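Local coordinates for iota-carrageenase (Alteromonas, PDB 3LMW), which hydrolyses the beta-1,4 linkages of iota-carrageenan, a sulfated galactan of red algal cell walls, from within the chain and with inversion of anomeric configuration, at residues H98-V103 with K131-F136; T150-K155 with K184-L189; V283-P288 with L340-E345. All coordinates share one frame; numbering follows the deposited sequence.

Interaction 1 (H98-V103 with K131-F136); sequences HRLFEV and KNLAVF
Two successive coils of the right-handed parallel beta-helix meet where His98-Val103 runs alongside Lys131-Phe136, in register from His98 opposite Leu133 to Phe101 opposite Phe136. Both chains turn a corner here, at Leu100 and at Val135, so the ladder passes from one face of the helix to the next. His98 N gives a hydrogen bond to Asn132 O (2.7 Å), and His98 O takes one from Ala134 N. Past that point Leu100 N bonds to Ala134 O (3.0 Å) and Phe101 N to Val135 O (2.8 Å), so the hydrogen bonding carries on through the bend.

On the face of Phe101 and Phe136 one phenylalanine sits against the other. The Phe101 ring lies obliquely to Phe136, centroids 5.0 Å apart and planes at 41°, with CD2 of Phe101 over the rim of one face of the Phe136 ring, 3.6 Å from its CZ. At the edge of that same ring Val103 sets its CG2, 3.9 Å from Phe136 CD1. The first torsion of Phe101 (chi1 -45°) puts CG anti to its carbonyl carbon, which brings Phe101 CD2 to 4.1 Å from Val135 CG1. Further back, CD2 of Leu133 packs on CB of His98.

The imidazole leads away from 131-136 itself, yet its ND1 bonds Asp130 just ahead of that segment, and NE2 bonds Asp94. Phe114 packs against both phenylalanines, edge-to-face with Phe136. Strand 65-72 lies next to 98-103, with Leu69 touching His98 and Leu133 and with Phe68 against Phe101, while Ile146 and Phe149 of strand 144-152 close on Phe136.

Interaction 2 (T150-K155 with K184-L189); sequences TIDDNK and KQNNAL. With NI (nickel (II) ion), chain E.
Ile151 is held through both its backbone N and its O: Asn186 N points almost straight at Ile151 O (2.7 Å, 175° at the hydrogen), and Ile151 N in turn holds Lys184 O at 2.7 Å. Beyond the strands Asp153 N bonds Asn186 O and Lys155 N bonds Asn187 O. On the inner side, OD2 of Asp153 comes within 2.8 Å of Gln185 NE2, their planes 45° apart, and a water spans Asp153 OD2 and Leu189 N. Gln185 OE1 turns to Ser160.

Packing stays close at the loop end, where Lys155 bends at its last torsion (chi4 78°), bringing NZ in the amide plane onto a lone pair of Asn187 OD1 at 2.6 Å; the ammonium also bonds the carbonyl of Trp463 and makes a cation-pi contact with its ring. The solvent side is Asn154, exposed, pointing away and barely touching 184-189. Asp152 binds nickel through OD2 at 2.1 Å, and Lys126 bonds the same oxygen. His470 and His472 of the C-terminal histidine tag and a water complete the ligands, so the site probably owes itself to the construct. Neighbouring coils laddered residue on residue, opening into irregular loops, are the signature of the parallel beta-helix.

Interaction 3 (V283-P288 with L340-E345); sequences VELFSP and LEYGIE
Leu285 meets the face of the Tyr342 ring, the two side chains crossing at about a right angle. Its CD2 sits 4.1 Å from the ring centroid and 27° off the normal, a CH-pi contact displaced toward the root of the ring, where CG is 3.7 Å away. CD1, the other branch of the leucine, touches the CD1-CE1 side of the same ring. With CG of Tyr342 anti to its carbonyl carbon (chi1 -64°), the ring swings off the end of helix 332-342 and turns this face to the strand.

Ile344 comes at Leu285 obliquely, its CD1 3.7 Å from CD2 of the leucine, so that this one methyl is shared between an aromatic face and an aliphatic tip. The isoleucine chain reaches it from chi1 67°, with CG1 held between backbone N and carbonyl carbon. Val283 lies farther along: its CG1 is 4.3 Å from Ile344 CG1 and rests against the backbone of Glu345. No hydrogen bond links the two segments; the join is made by apolar packing. Were Tyr342 replaced by an alanine, both Leu285 methyls would probably lose their aromatic cover and a gap would be likely to open between strand and helix end.

The contact lies in the long excursion from the beta-helix between strands 276-278 and 352-360, where a small antiparallel sheet packs on two helices. Helix 295-306 adds Val302 against Leu285 and Lys305 and Leu306 against Tyr342, while Trp298 bonds the Leu285 carbonyl. Strand 284-286 is an edge of that sheet, pairing with strand 324-327, and Leu335 of helix 332-342 packs on Val283.

In the fold
Interactions 1 and 2 belong to the same stack of coils. Strands 133-138 and 144-152 follow each other in the chain, and the contacts touch inside the helix, where Val135 CG2 lies 3.9 Å from Ile151 CD1. Both rely on parallel backbone ladders, but interaction 1 is buried and fills its interior with aromatic and aliphatic groups, whereas interaction 2 is partly buried, runs out into loops and brings in charges, a bridging water and a nickel ion held partly by the histidine tag. Interaction 3 stands apart, its centre about 32 and 37 Å from those of interactions 1 and 2. It joins a strand to a helix end away from the coils, through apolar packing without hydrogen bonds.

Interaction 1 (H98-V103 with K131-F136)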
ATOM      1  N   HIS A  98      -8.028  -9.829   8.997  1.00 20.45           N
ATOM      2  CA  HIS A  98      -7.015 -10.769   9.463  1.00 20.61           C
ATOM      3  C   HIS A  98      -5.608 -10.491   8.893  1.00 20.26           C
ATOM      4  O   HIS A  98      -5.450  -9.875   7.821  1.00 19.94           O
ATOM      5  CB  HIS A  98      -7.459 -12.198   9.154  1.00 20.87           C
ATOM      6  CG  HIS A  98      -8.776 -12.581   9.771  1.00 22.78           C
ATOM      7  ND1 HIS A  98      -9.779 -13.209   9.056  1.00 19.96           N
ATOM      8  CD2 HIS A  98      -9.255 -12.426  11.035  1.00 23.29           C
ATOM      9  CE1 HIS A  98     -10.807 -13.439   9.855  1.00 21.83           C
ATOM     10  NE2 HIS A  98     -10.521 -12.967  11.056  1.00 23.13           N
ATOM     11  N   ARG A  99      -4.585 -10.929   9.615  1.00 20.04           N
ATOM     12  CA  ARG A  99      -3.218 -10.912   9.069  1.00 20.86           C
ATOM     13  C   ARG A  99      -2.538 -12.180   9.380  1.00 19.48           C
ATOM     14  O   ARG A  99      -2.766 -12.705  10.446  1.00 20.10           O
ATOM     15  CB  ARG A  99      -2.349  -9.801   9.675  1.00 21.89           C
ATOM     16  CG  ARG A  99      -2.894  -9.193  10.933  1.00 25.59           C
ATOM     17  CD  ARG A  99      -3.772  -8.036  10.526  1.00 29.29           C
ATOM     18  NE  ARG A  99      -4.653  -7.602  11.594  1.00 33.26           N
ATOM     19  CZ  ARG A  99      -5.439  -6.538  11.477  1.00 39.11           C
ATOM     20  NH1 ARG A  99      -5.440  -5.807  10.338  1.00 38.67           N
ATOM     21  NH2 ARG A  99      -6.212  -6.192  12.499  1.00 41.87           N
ATOM     22  N   LEU A 100      -1.661 -12.650   8.500  1.00 18.38           N
ATOM     23  CA  LEU A 100      -0.884 -13.846   8.823  1.00 17.36           C
ATOM     24  C   LEU A 100       0.039 -13.527   9.961  1.00 16.73           C
ATOM     25  O   LEU A 100       0.107 -14.291  10.908  1.00 17.34           O
ATOM     26  CB  LEU A 100      -0.090 -14.357   7.641  1.00 17.51           C
ATOM     27  CG  LEU A 100      -0.858 -15.164   6.605  1.00 18.47           C
ATOM     28  CD1 LEU A 100      -1.997 -14.375   5.935  1.00 18.52           C
ATOM     29  CD2 LEU A 100       0.151 -15.556   5.568  1.00 20.16           C
ATOM     30  N   PHE A 101       0.718 -12.385   9.903  1.00 15.78           N
ATOM     31  CA  PHE A 101       1.745 -12.113  10.887  1.00 15.70           C
ATOM     32  C   PHE A 101       1.714 -10.681  11.387  1.00 16.04           C
ATOM     33  O   PHE A 101       1.657  -9.742  10.600  1.00 15.90           O
ATOM     34  CB  PHE A 101       3.100 -12.343  10.270  1.00 15.99           C
ATOM     35  CG  PHE A 101       3.224 -13.610   9.467  1.00 15.91           C
ATOM     36  CD1 PHE A 101       3.198 -14.861  10.094  1.00 15.73           C
ATOM     37  CD2 PHE A 101       3.452 -13.549   8.100  1.00 16.59           C
ATOM     38  CE1 PHE A 101       3.359 -16.029   9.384  1.00 15.30           C
ATOM     39  CE2 PHE A 101       3.611 -14.737   7.361  1.00 19.71           C
ATOM     40  CZ  PHE A 101       3.566 -15.979   8.016  1.00 18.51           C
ATOM     41  N   GLU A 102       1.784 -10.499  12.696  1.00 16.30           N
ATOM     42  CA  GLU A 102       1.827  -9.140  13.237  1.00 17.43           C
ATOM     43  C   GLU A 102       3.137  -8.900  13.933  1.00 17.60           C
ATOM     44  O   GLU A 102       3.567  -9.696  14.752  1.00 17.61           O
ATOM     45  CB  GLU A 102       0.686  -8.909  14.205  1.00 17.44           C
ATOM     46  CG  GLU A 102      -0.637  -9.073  13.570  1.00 19.82           C
ATOM     47  CD  GLU A 102      -1.759  -8.639  14.461  1.00 23.74           C
ATOM     48  OE1 GLU A 102      -1.936  -9.229  15.542  1.00 25.82           O
ATOM     49  OE2 GLU A 102      -2.477  -7.700  14.079  1.00 27.52           O
ATOM     50  N   VAL A 103       3.808  -7.820  13.615  1.00 18.54           N
ATOM     51  CA  VAL A 103       5.114  -7.690  14.223  1.00 20.65           C
ATOM     52  C   VAL A 103       5.087  -6.897  15.541  1.00 22.05           C
ATOM     53  O   VAL A 103       4.955  -7.499  16.675  1.00 22.91           O
ATOM     54  CB  VAL A 103       6.234  -7.317  13.198  1.00 20.88           C
ATOM     55  CG1 VAL A 103       7.598  -7.487  13.811  1.00 19.94           C
ATOM     56  CG2 VAL A 103       6.151  -8.265  12.003  1.00 20.50           C
ATOM     57  N   LYS A 131     -11.556 -12.591   2.440  1.00 20.39           N
ATOM     58  CA  LYS A 131     -11.210 -11.396   1.651  1.00 19.51           C
ATOM     59  C   LYS A 131     -10.409 -10.357   2.417  1.00 18.59           C
ATOM     60  O   LYS A 131      -9.901  -9.409   1.812  1.00 18.19           O
ATOM     61  CB  LYS A 131     -12.467 -10.670   1.124  1.00 19.93           C
ATOM     62  CG  LYS A 131     -13.566 -11.556   0.518  1.00 24.19           C
ATOM     63  CD  LYS A 131     -14.630 -10.705  -0.220  1.00 31.15           C
ATOM     64  CE  LYS A 131     -15.953 -11.478  -0.399  1.00 33.07           C
ATOM     65  NZ  LYS A 131     -15.986 -12.288  -1.653  1.00 34.31           N
ATOM     66  N   ASN A 132     -10.313 -10.501   3.736  1.00 17.84           N
ATOM     67  CA  ASN A 132      -9.689  -9.469   4.554  1.00 17.53           C
ATOM     68  C   ASN A 132      -8.356  -9.870   5.159  1.00 17.23           C
ATOM     69  O   ASN A 132      -8.272 -10.237   6.341  1.00 17.92           O
ATOM     70  CB  ASN A 132     -10.655  -9.001   5.634  1.00 18.13           C
ATOM     71  CG  ASN A 132     -12.025  -8.682   5.074  1.00 19.36           C
ATOM     72  OD1 ASN A 132     -12.965  -9.452   5.257  1.00 21.11           O
ATOM     73  ND2 ASN A 132     -12.139  -7.580   4.362  1.00 20.06           N
ATOM     74  N   LEU A 133      -7.310  -9.789   4.343  1.00 16.27           N
ATOM     75  CA  LEU A 133      -6.053 -10.438   4.674  1.00 16.04           C
ATOM     76  C   LEU A 133      -4.885  -9.569   4.300  1.00 15.45           C
ATOM     77  O   LEU A 133      -4.816  -9.060   3.181  1.00 14.90           O
ATOM     78  CB  LEU A 133      -5.928 -11.772   3.912  1.00 16.15           C
ATOM     79  CG  LEU A 133      -6.764 -12.965   4.323  1.00 17.35           C
ATOM     80  CD1 LEU A 133      -6.567 -14.017   3.235  1.00 19.17           C
ATOM     81  CD2 LEU A 133      -6.353 -13.495   5.713  1.00 17.03           C
ATOM     82  N   ALA A 134      -3.977  -9.395   5.247  1.00 15.44           N
ATOM     83  CA  ALA A 134      -2.687  -8.795   4.964  1.00 15.27           C
ATOM     84  C   ALA A 134      -1.685  -9.824   5.420  1.00 15.62           C
ATOM     85  O   ALA A 134      -1.979 -10.651   6.304  1.00 16.28           O
ATOM     86  CB  ALA A 134      -2.522  -7.510   5.729  1.00 14.46           C
ATOM     87  N   VAL A 135      -0.496  -9.781   4.844  1.00 15.34           N
ATOM     88  CA  VAL A 135       0.505 -10.785   5.161  1.00 14.52           C
ATOM     89  C   VAL A 135       1.219 -10.386   6.439  1.00 15.37           C
ATOM     90  O   VAL A 135       1.258 -11.157   7.404  1.00 16.23           O
ATOM     91  CB  VAL A 135       1.481 -11.017   3.961  1.00 14.18           C
ATOM     92  CG1 VAL A 135       2.703 -11.882   4.386  1.00 11.65           C
ATOM     93  CG2 VAL A 135       0.709 -11.652   2.794  1.00  9.92           C
ATOM     94  N   PHE A 136       1.772  -9.188   6.442  1.00 15.24           N
ATOM     95  CA  PHE A 136       2.385  -8.631   7.647  1.00 16.23           C
ATOM     96  C   PHE A 136       1.711  -7.337   7.978  1.00 16.41           C
ATOM     97  O   PHE A 136       1.383  -6.536   7.081  1.00 16.53           O
ATOM     98  CB  PHE A 136       3.842  -8.266   7.426  1.00 16.17           C
ATOM     99  CG  PHE A 136       4.737  -9.428   7.344  1.00 16.95           C
ATOM    100  CD1 PHE A 136       5.398  -9.877   8.487  1.00 15.31           C
ATOM    101  CD2 PHE A 136       4.933 -10.081   6.109  1.00 14.76           C
ATOM    102  CE1 PHE A 136       6.233 -10.978   8.416  1.00 17.89           C
ATOM    103  CE2 PHE A 136       5.756 -11.182   6.014  1.00 14.21           C
ATOM    104  CZ  PHE A 136       6.422 -11.645   7.165  1.00 17.98           C
TER

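Interaction 2 (T150-K155 with K184-L189)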
ATOM      1  N   THR A 150       6.945 -14.792  -3.046  1.00 11.47           N
ATOM      2  CA  THR A 150       5.854 -14.408  -3.907  1.00 11.07           C
ATOM      3  C   THR A 150       4.594 -14.460  -3.062  1.00 10.71           C
ATOM      4  O   THR A 150       4.452 -15.365  -2.225  1.00 11.37           O
ATOM      5  CB  THR A 150       5.739 -15.386  -5.060  1.00 11.09           C
ATOM      6  OG1 THR A 150       6.937 -15.317  -5.828  1.00 13.20           O
ATOM      7  CG2 THR A 150       4.601 -15.024  -5.998  1.00 11.65           C
ATOM      8  N   ILE A 151       3.721 -13.461  -3.240  1.00 10.13           N
ATOM      9  CA  ILE A 151       2.340 -13.501  -2.737  1.00  9.29           C
ATOM     10  C   ILE A 151       1.388 -13.728  -3.905  1.00  9.89           C
ATOM     11  O   ILE A 151       1.272 -12.895  -4.841  1.00  9.42           O
ATOM     12  CB  ILE A 151       1.946 -12.211  -1.982  1.00  9.07           C
ATOM     13  CG1 ILE A 151       2.859 -12.016  -0.753  1.00  7.71           C
ATOM     14  CG2 ILE A 151       0.443 -12.235  -1.593  1.00  6.35           C
ATOM     15  CD1 ILE A 151       2.906 -10.530  -0.241  1.00  6.32           C
ATOM     16  N   ASP A 152       0.724 -14.873  -3.860  1.00 10.46           N
ATOM     17  CA  ASP A 152      -0.314 -15.185  -4.816  1.00 11.42           C
ATOM     18  C   ASP A 152      -1.635 -14.694  -4.252  1.00 12.68           C
ATOM     19  O   ASP A 152      -2.247 -15.349  -3.407  1.00 13.21           O
ATOM     20  CB  ASP A 152      -0.345 -16.673  -5.028  1.00 11.50           C
ATOM     21  CG  ASP A 152       0.288 -17.072  -6.306  1.00 12.72           C
ATOM     22  OD1 ASP A 152       0.950 -16.197  -6.946  1.00 13.95           O
ATOM     23  OD2 ASP A 152       0.126 -18.258  -6.666  1.00 11.62           O
ATOM     24  N   ASP A 153      -2.034 -13.496  -4.662  1.00 13.29           N
ATOM     25  CA  ASP A 153      -3.199 -12.866  -4.101  1.00 13.66           C
ATOM     26  C   ASP A 153      -4.455 -13.280  -4.891  1.00 13.89           C
ATOM     27  O   ASP A 153      -4.376 -13.902  -5.935  1.00 12.99           O
ATOM     28  CB  ASP A 153      -3.001 -11.350  -4.156  1.00 13.59           C
ATOM     29  CG  ASP A 153      -3.945 -10.570  -3.207  1.00 15.65           C
ATOM     30  OD1 ASP A 153      -4.999 -11.089  -2.761  1.00 14.98           O
ATOM     31  OD2 ASP A 153      -3.615  -9.401  -2.903  1.00 17.38           O
ATOM     32  N   ASN A 154      -5.613 -12.900  -4.372  1.00 15.45           N
ATOM     33  CA  ASN A 154      -6.894 -13.083  -5.030  1.00 16.50           C
ATOM     34  C   ASN A 154      -7.702 -11.792  -4.906  1.00 17.31           C
ATOM     35  O   ASN A 154      -8.874 -11.793  -4.547  1.00 17.73           O
ATOM     36  CB  ASN A 154      -7.637 -14.235  -4.378  1.00 16.33           C
ATOM     37  CG  ASN A 154      -8.855 -14.656  -5.169  1.00 17.70           C
ATOM     38  OD1 ASN A 154      -8.973 -14.365  -6.365  1.00 15.93           O
ATOM     39  ND2 ASN A 154      -9.785 -15.323  -4.494  1.00 16.83           N
ATOM     40  N   LYS A 155      -7.045 -10.669  -5.176  1.00 18.03           N
ATOM     41  CA  LYS A 155      -7.691  -9.354  -5.076  1.00 17.57           C
ATOM     42  C   LYS A 155      -8.369  -9.184  -3.714  1.00 16.92           C
ATOM     43  O   LYS A 155      -9.522  -8.743  -3.634  1.00 16.43           O
ATOM     44  CB  LYS A 155      -8.716  -9.161  -6.210  1.00 18.05           C
ATOM     45  CG  LYS A 155      -8.118  -9.124  -7.614  1.00 18.08           C
ATOM     46  CD  LYS A 155      -9.158  -8.731  -8.599  1.00 17.82           C
ATOM     47  CE  LYS A 155      -8.566  -8.470  -9.943  1.00 18.63           C
ATOM     48  NZ  LYS A 155      -8.277  -9.761 -10.619  1.00 22.21           N
ATOM     49  N   LYS A 184       7.371 -10.279  -4.816  1.00 11.07           N
ATOM     50  CA  LYS A 184       6.468 -10.176  -5.955  1.00 10.32           C
ATOM     51  C   LYS A 184       5.098 -10.486  -5.417  1.00 10.65           C
ATOM     52  O   LYS A 184       4.935 -11.441  -4.634  1.00  9.96           O
ATOM     53  CB  LYS A 184       6.779 -11.239  -6.991  1.00  9.80           C
ATOM     54  CG  LYS A 184       5.757 -11.334  -8.096  1.00  8.73           C
ATOM     55  CD  LYS A 184       5.847 -10.137  -9.008  1.00  9.77           C
ATOM     56  CE  LYS A 184       4.664 -10.040  -9.977  1.00  8.61           C
ATOM     57  NZ  LYS A 184       4.666 -10.852 -11.252  1.00 12.54           N
ATOM     58  N   GLN A 185       4.129  -9.681  -5.858  1.00 10.82           N
ATOM     59  CA  GLN A 185       2.720  -9.932  -5.609  1.00 11.20           C
ATOM     60  C   GLN A 185       2.007 -10.147  -6.927  1.00 10.82           C
ATOM     61  O   GLN A 185       2.175  -9.350  -7.854  1.00 10.61           O
ATOM     62  CB  GLN A 185       2.069  -8.772  -4.849  1.00 10.75           C
ATOM     63  CG  GLN A 185       0.605  -9.044  -4.468  1.00 12.24           C
ATOM     64  CD  GLN A 185       0.115  -8.173  -3.275  1.00 17.51           C
ATOM     65  OE1 GLN A 185       0.920  -7.661  -2.467  1.00 19.96           O
ATOM     66  NE2 GLN A 185      -1.196  -7.993  -3.179  1.00 15.97           N
ATOM     67  N   ASN A 186       1.188 -11.200  -6.991  1.00 10.91           N
ATOM     68  CA  ASN A 186       0.303 -11.442  -8.136  1.00 11.08           C
ATOM     69  C   ASN A 186      -1.156 -11.188  -7.804  1.00 11.28           C
ATOM     70  O   ASN A 186      -1.574 -11.446  -6.694  1.00 12.77           O
ATOM     71  CB  ASN A 186       0.422 -12.889  -8.608  1.00 11.04           C
ATOM     72  CG  ASN A 186       1.753 -13.193  -9.232  1.00 11.18           C
ATOM     73  OD1 ASN A 186       2.436 -14.142  -8.809  1.00 12.07           O
ATOM     74  ND2 ASN A 186       2.141 -12.400 -10.253  1.00  6.81           N
ATOM     75  N   ASN A 187      -1.921 -10.744  -8.794  1.00 11.53           N
ATOM     76  CA  ASN A 187      -3.374 -10.563  -8.743  1.00 11.55           C
ATOM     77  C   ASN A 187      -3.863  -9.702  -7.577  1.00 11.91           C
ATOM     78  O   ASN A 187      -4.721 -10.145  -6.799  1.00 12.16           O
ATOM     79  CB  ASN A 187      -4.136 -11.904  -8.820  1.00 11.50           C
ATOM     80  CG  ASN A 187      -5.584 -11.742  -9.413  1.00 13.59           C
ATOM     81  OD1 ASN A 187      -5.951 -10.681  -9.938  1.00 14.08           O
ATOM     82  ND2 ASN A 187      -6.386 -12.803  -9.336  1.00 12.75           N
ATOM     83  N   ALA A 188      -3.311  -8.483  -7.451  1.00 11.43           N
ATOM     84  CA  ALA A 188      -3.755  -7.542  -6.418  1.00 10.75           C
ATOM     85  C   ALA A 188      -4.934  -6.691  -6.878  1.00 10.76           C
ATOM     86  O   ALA A 188      -5.064  -6.375  -8.064  1.00 10.07           O
ATOM     87  CB  ALA A 188      -2.632  -6.672  -5.896  1.00  9.73           C
ATOM     88  N   LEU A 189      -5.796  -6.362  -5.910  1.00 10.75           N
ATOM     89  CA  LEU A 189      -6.890  -5.422  -6.102  1.00 10.91           C
ATOM     90  C   LEU A 189      -6.394  -4.001  -6.359  1.00 11.32           C
ATOM     91  O   LEU A 189      -5.417  -3.550  -5.752  1.00 10.60           O
ATOM     92  CB  LEU A 189      -7.828  -5.442  -4.882  1.00 10.71           C
ATOM     93  CG  LEU A 189      -9.190  -4.780  -5.049  1.00 10.06           C
ATOM     94  CD1 LEU A 189     -10.016  -5.289  -6.288  1.00  9.94           C
ATOM     95  CD2 LEU A 189      -9.958  -4.951  -3.782  1.00  9.57           C
TER
HETATM   96 NI    NI E   1       1.052 -18.787  -8.462  1.00 23.64          NI
HETATM   97  O   HOH W   1      -5.340  -7.065  -3.371  1.00 10.07           O
HETATM   98  O   HOH W   2       0.585 -21.115  -9.016  1.00 22.97           O

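Interaction 3 (V283-P288 with L340-E345)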
ATOM      1  N   VAL A 283      -7.835  18.297   3.534  1.00 24.55           N
ATOM      2  CA  VAL A 283      -8.367  18.236   4.915  1.00 26.27           C
ATOM      3  C   VAL A 283      -9.807  17.734   4.984  1.00 27.44           C
ATOM      4  O   VAL A 283     -10.666  18.152   4.193  1.00 27.37           O
ATOM      5  CB  VAL A 283      -8.362  19.624   5.623  1.00 26.33           C
ATOM      6  CG1 VAL A 283      -7.020  19.952   6.136  1.00 26.87           C
ATOM      7  CG2 VAL A 283      -8.773  20.687   4.682  1.00 26.18           C
ATOM      8  N   GLU A 284     -10.051  16.850   5.948  1.00 28.79           N
ATOM      9  CA  GLU A 284     -11.397  16.468   6.330  1.00 30.07           C
ATOM     10  C   GLU A 284     -11.657  16.900   7.770  1.00 31.16           C
ATOM     11  O   GLU A 284     -10.865  16.621   8.691  1.00 30.71           O
ATOM     12  CB  GLU A 284     -11.614  14.957   6.202  1.00 30.49           C
ATOM     13  CG  GLU A 284     -11.637  14.395   4.771  1.00 31.07           C
ATOM     14  CD  GLU A 284     -11.822  12.869   4.723  1.00 32.63           C
ATOM     15  OE1 GLU A 284     -11.546  12.162   5.732  1.00 33.50           O
ATOM     16  OE2 GLU A 284     -12.239  12.368   3.656  1.00 32.81           O
ATOM     17  N   LEU A 285     -12.775  17.589   7.962  1.00 32.32           N
ATOM     18  CA  LEU A 285     -13.206  17.948   9.301  1.00 33.54           C
ATOM     19  C   LEU A 285     -14.236  16.961   9.829  1.00 34.53           C
ATOM     20  O   LEU A 285     -15.302  16.803   9.235  1.00 34.45           O
ATOM     21  CB  LEU A 285     -13.769  19.359   9.299  1.00 33.17           C
ATOM     22  CG  LEU A 285     -12.760  20.384   8.828  1.00 32.46           C
ATOM     23  CD1 LEU A 285     -13.456  21.684   8.439  1.00 31.35           C
ATOM     24  CD2 LEU A 285     -11.737  20.609   9.919  1.00 32.16           C
ATOM     25  N   PHE A 286     -13.911  16.305  10.940  1.00 36.19           N
ATOM     26  CA  PHE A 286     -14.819  15.333  11.562  1.00 38.29           C
ATOM     27  C   PHE A 286     -15.677  16.042  12.593  1.00 40.15           C
ATOM     28  O   PHE A 286     -15.153  16.803  13.413  1.00 40.65           O
ATOM     29  CB  PHE A 286     -14.046  14.179  12.223  1.00 37.79           C
ATOM     30  CG  PHE A 286     -13.511  13.156  11.244  1.00 38.30           C
ATOM     31  CD1 PHE A 286     -13.253  13.484   9.922  1.00 39.61           C
ATOM     32  CD2 PHE A 286     -13.230  11.870  11.656  1.00 38.57           C
ATOM     33  CE1 PHE A 286     -12.751  12.527   9.024  1.00 39.88           C
ATOM     34  CE2 PHE A 286     -12.721  10.924  10.774  1.00 37.20           C
ATOM     35  CZ  PHE A 286     -12.495  11.248   9.453  1.00 37.51           C
ATOM     36  N   SER A 287     -16.992  15.815  12.527  1.00 41.86           N
ATOM     37  CA  SER A 287     -17.943  16.262  13.563  1.00 43.77           C
ATOM     38  C   SER A 287     -17.632  15.616  14.925  1.00 45.26           C
ATOM     39  O   SER A 287     -17.149  14.474  14.959  1.00 45.02           O
ATOM     40  CB  SER A 287     -19.391  15.936  13.141  1.00 43.68           C
ATOM     41  OG  SER A 287     -19.639  14.534  13.130  1.00 42.29           O
ATOM     42  N   PRO A 288     -17.905  16.337  16.041  1.00 47.15           N
ATOM     43  CA  PRO A 288     -17.685  15.842  17.415  1.00 48.86           C
ATOM     44  C   PRO A 288     -18.453  14.551  17.729  1.00 50.54           C
ATOM     45  O   PRO A 288     -19.612  14.413  17.334  1.00 50.92           O
ATOM     46  CB  PRO A 288     -18.204  16.985  18.279  1.00 48.98           C
ATOM     47  CG  PRO A 288     -17.971  18.196  17.458  1.00 48.29           C
ATOM     48  CD  PRO A 288     -18.298  17.759  16.052  1.00 47.53           C
ATOM     49  N   LEU A 340      -6.968  28.597  10.238  1.00 37.65           N
ATOM     50  CA  LEU A 340      -7.187  29.468  11.403  1.00 39.10           C
ATOM     51  C   LEU A 340      -8.193  28.871  12.395  1.00 39.41           C
ATOM     52  O   LEU A 340      -8.022  28.983  13.601  1.00 40.13           O
ATOM     53  CB  LEU A 340      -7.559  30.903  10.965  1.00 39.33           C
ATOM     54  CG  LEU A 340      -6.537  31.580   9.993  1.00 40.55           C
ATOM     55  CD1 LEU A 340      -7.080  32.768   9.161  1.00 40.25           C
ATOM     56  CD2 LEU A 340      -5.221  31.974  10.669  1.00 39.81           C
ATOM     57  N   GLU A 341      -9.197  28.172  11.880  1.00 39.52           N
ATOM     58  CA  GLU A 341     -10.369  27.774  12.660  1.00 39.89           C
ATOM     59  C   GLU A 341     -10.338  26.380  13.296  1.00 39.48           C
ATOM     60  O   GLU A 341     -11.039  26.122  14.277  1.00 39.90           O
ATOM     61  CB  GLU A 341     -11.613  27.887  11.785  1.00 39.95           C
ATOM     62  CG  GLU A 341     -12.934  27.914  12.549  1.00 43.50           C
ATOM     63  CD  GLU A 341     -13.174  29.232  13.321  1.00 48.41           C
ATOM     64  OE1 GLU A 341     -12.877  30.336  12.753  1.00 48.15           O
ATOM     65  OE2 GLU A 341     -13.668  29.135  14.485  1.00 47.63           O
ATOM     66  N   TYR A 342      -9.561  25.470  12.728  1.00 38.75           N
ATOM     67  CA  TYR A 342      -9.522  24.116  13.235  1.00 37.38           C
ATOM     68  C   TYR A 342      -8.080  23.695  13.468  1.00 37.75           C
ATOM     69  O   TYR A 342      -7.822  22.653  14.092  1.00 37.72           O
ATOM     70  CB  TYR A 342     -10.246  23.200  12.259  1.00 36.76           C
ATOM     71  CG  TYR A 342     -11.731  23.519  12.126  1.00 35.24           C
ATOM     72  CD1 TYR A 342     -12.222  24.302  11.071  1.00 33.50           C
ATOM     73  CD2 TYR A 342     -12.638  23.049  13.063  1.00 33.44           C
ATOM     74  CE1 TYR A 342     -13.576  24.599  10.968  1.00 31.27           C
ATOM     75  CE2 TYR A 342     -13.984  23.331  12.959  1.00 33.96           C
ATOM     76  CZ  TYR A 342     -14.451  24.104  11.916  1.00 33.29           C
ATOM     77  OH  TYR A 342     -15.808  24.361  11.861  1.00 34.12           O
ATOM     78  N   GLY A 343      -7.149  24.528  12.979  1.00 37.51           N
ATOM     79  CA  GLY A 343      -5.728  24.365  13.236  1.00 37.24           C
ATOM     80  C   GLY A 343      -5.100  23.230  12.443  1.00 37.12           C
ATOM     81  O   GLY A 343      -3.992  22.777  12.755  1.00 37.02           O
ATOM     82  N   ILE A 344      -5.796  22.775  11.407  1.00 36.46           N
ATOM     83  CA  ILE A 344      -5.293  21.660  10.608  1.00 35.98           C
ATOM     84  C   ILE A 344      -5.193  22.040   9.123  1.00 35.26           C
ATOM     85  O   ILE A 344      -5.979  22.872   8.647  1.00 35.63           O
ATOM     86  CB  ILE A 344      -6.121  20.377  10.851  1.00 36.15           C
ATOM     87  CG1 ILE A 344      -7.552  20.515  10.318  1.00 36.12           C
ATOM     88  CG2 ILE A 344      -6.125  20.027  12.357  1.00 35.56           C
ATOM     89  CD1 ILE A 344      -8.417  19.238  10.578  1.00 37.84           C
ATOM     90  N   GLU A 345      -4.209  21.479   8.412  1.00 33.27           N
ATOM     91  CA  GLU A 345      -4.033  21.797   6.987  1.00 31.39           C
ATOM     92  C   GLU A 345      -3.785  20.559   6.087  1.00 29.37           C
ATOM     93  O   GLU A 345      -3.673  19.428   6.590  1.00 28.81           O
ATOM     94  CB  GLU A 345      -2.957  22.861   6.805  1.00 31.91           C
ATOM     95  CG  GLU A 345      -1.591  22.502   7.363  1.00 34.99           C
ATOM     96  CD  GLU A 345      -0.591  23.642   7.202  1.00 39.43           C
ATOM     97  OE1 GLU A 345       0.404  23.435   6.477  1.00 40.20           O
ATOM     98  OE2 GLU A 345      -0.801  24.740   7.783  1.00 40.00           O
TER